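PDB 5MTW: SecB-like chaperone Rv1957 from Mycobacterium tuberculosis, which acts as the chaperone of a type II toxin-antitoxin-chaperone system, preventing aggregation of the antitoxin HigA1 and being required for neutralization of the toxin HigB1. Local coordinates for residues A[48-53]-A[156-161]. Sequence-based numbering, arbitrary orientation.
Sequences QGLTYD and ALPPLT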
# COMPACT_ATOMS: atom_id res chain seq x y z
N GLN A 48 20.85 -19.37 -3.20
CA GLN A 48 21.08 -20.02 -4.50
C GLN A 48 21.13 -18.94 -5.59
O GLN A 48 21.90 -19.02 -6.53
CB GLN A 48 19.96 -21.01 -4.85
CG GLN A 48 20.45 -22.38 -5.28
CD GLN A 48 20.82 -23.26 -4.10
OE1 GLN A 48 20.10 -23.33 -3.10
NE2 GLN A 48 21.94 -23.93 -4.21
N GLY A 49 20.30 -17.91 -5.43
CA GLY A 49 20.20 -16.83 -6.39
C GLY A 49 18.73 -16.66 -6.77
O GLY A 49 18.13 -17.55 -7.41
N LEU A 50 18.15 -15.53 -6.38
CA LEU A 50 16.74 -15.25 -6.72
C LEU A 50 16.65 -14.14 -7.79
O LEU A 50 17.40 -13.13 -7.78
CB LEU A 50 15.92 -15.12 -5.42
CG LEU A 50 14.68 -14.32 -5.28
CD1 LEU A 50 13.99 -14.46 -3.94
CD2 LEU A 50 15.23 -12.93 -5.38
N THR A 51 15.82 -14.38 -8.80
CA THR A 51 15.69 -13.40 -9.85
C THR A 51 14.22 -13.16 -10.33
O THR A 51 13.31 -13.74 -9.83
CB THR A 51 16.62 -13.73 -11.05
OG1 THR A 51 16.79 -12.55 -11.83
CG2 THR A 51 16.04 -14.88 -11.89
N TYR A 52 14.04 -12.29 -11.30
CA TYR A 52 12.71 -12.02 -11.83
C TYR A 52 12.69 -11.57 -13.25
O TYR A 52 13.63 -11.00 -13.70
CB TYR A 52 12.04 -10.99 -10.92
CG TYR A 52 12.58 -9.61 -11.07
CD1 TYR A 52 13.70 -9.22 -10.40
CD2 TYR A 52 11.93 -8.69 -11.91
CE1 TYR A 52 14.22 -7.96 -10.58
CE2 TYR A 52 12.40 -7.40 -12.06
CZ TYR A 52 13.53 -7.04 -11.38
OH TYR A 52 14.01 -5.79 -11.49
N ASP A 53 11.57 -11.81 -13.89
CA ASP A 53 11.26 -11.33 -15.23
C ASP A 53 9.99 -10.50 -15.13
O ASP A 53 9.08 -10.86 -14.36
CB ASP A 53 10.90 -12.46 -16.20
CG ASP A 53 11.99 -13.43 -16.42
OD1 ASP A 53 13.15 -13.14 -16.11
OD2 ASP A 53 11.68 -14.51 -16.94
N ALA A 156 4.93 -13.08 1.39
CA ALA A 156 5.98 -13.44 2.30
C ALA A 156 7.28 -13.76 1.57
O ALA A 156 8.12 -14.46 2.10
CB ALA A 156 5.57 -14.60 3.25
N LEU A 157 7.42 -13.19 0.37
CA LEU A 157 8.62 -13.29 -0.39
C LEU A 157 9.56 -12.15 0.05
O LEU A 157 9.09 -11.15 0.59
CB LEU A 157 8.35 -13.17 -1.88
CG LEU A 157 7.40 -14.24 -2.39
CD1 LEU A 157 7.05 -14.05 -3.84
CD2 LEU A 157 8.04 -15.61 -2.18
N PRO A 158 10.84 -12.27 -0.24
CA PRO A 158 11.71 -11.08 -0.07
C PRO A 158 11.06 -9.97 -0.88
O PRO A 158 10.72 -10.18 -2.05
CB PRO A 158 13.02 -11.52 -0.72
CG PRO A 158 13.00 -12.99 -0.40
CD PRO A 158 11.63 -13.42 -0.76
N PRO A 159 10.93 -8.80 -0.29
CA PRO A 159 10.28 -7.68 -1.02
C PRO A 159 11.05 -7.26 -2.27
O PRO A 159 12.25 -7.06 -2.22
CB PRO A 159 10.17 -6.59 0.05
CG PRO A 159 10.12 -7.34 1.33
CD PRO A 159 11.14 -8.46 1.14
N LEU A 160 10.36 -7.31 -3.42
CA LEU A 160 10.90 -6.89 -4.67
C LEU A 160 10.62 -5.41 -4.90
O LEU A 160 9.44 -5.00 -5.01
CB LEU A 160 10.25 -7.62 -5.83
CG LEU A 160 10.75 -7.19 -7.21
CD1 LEU A 160 12.27 -7.25 -7.20
CD2 LEU A 160 10.27 -8.18 -8.21
N THR A 161 11.69 -4.63 -4.98
CA THR A 161 11.57 -3.21 -5.34
C THR A 161 12.11 -2.97 -6.76
O THR A 161 13.31 -3.04 -6.98
CB THR A 161 12.29 -2.31 -4.28
OG1 THR A 161 11.68 -2.52 -3.02
CG2 THR A 161 12.17 -0.89 -4.61
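Y52 and L160 make the larger of the two side-chain meetings between strand residues 50-53 and the loop 156-161, a CH-pi contact. The methyl CD2 of L160 sits over one face of the Y52 ring, 4.1 Å from its centroid and only 17° off the ring normal, displaced toward the CG end, where L160 CD2 and Y52 CG are 3.9 Å apart. The second methyl lies over the same face, nearer its CD1-CE1 side, with L160 CD1 4.0 Å from Y52 CE1, so both branches of the leucine rest on the tyrosine. The two side chains cross at about a right angle, chi1 of 73° placing CG of Y52 between its backbone N and carbonyl carbon. The tyrosine hydroxyl is hydrogen-bonded to E163 OE1, two residues beyond the loop segment.

Purely apolar packing joins L50 to P158. L50 CD1 meets the pyrrolidine ring at its CG, 4.0 Å away, and at CD almost as closely. L50 and Y52, whose CB atoms point toward the loop, alternate with T51 along the start of strand 50-62, an outermost strand of the four-stranded antiparallel sheet of this SecB-like subunit; the loop follows helix 125-154, which ends in a Schellman motif at A156.

The same patch receives the bound HigA1 peptide: L50 and L160 each pack on an aromatic side chain of it, L50 forms backbone hydrogen bonds with it, and P158 O accepts one from an aromatic side chain. Behind the loop, L160 N is hydrogen-bonded to T152 OG1 of helix 125-154, while the L160 side chain also touches V148 and L78.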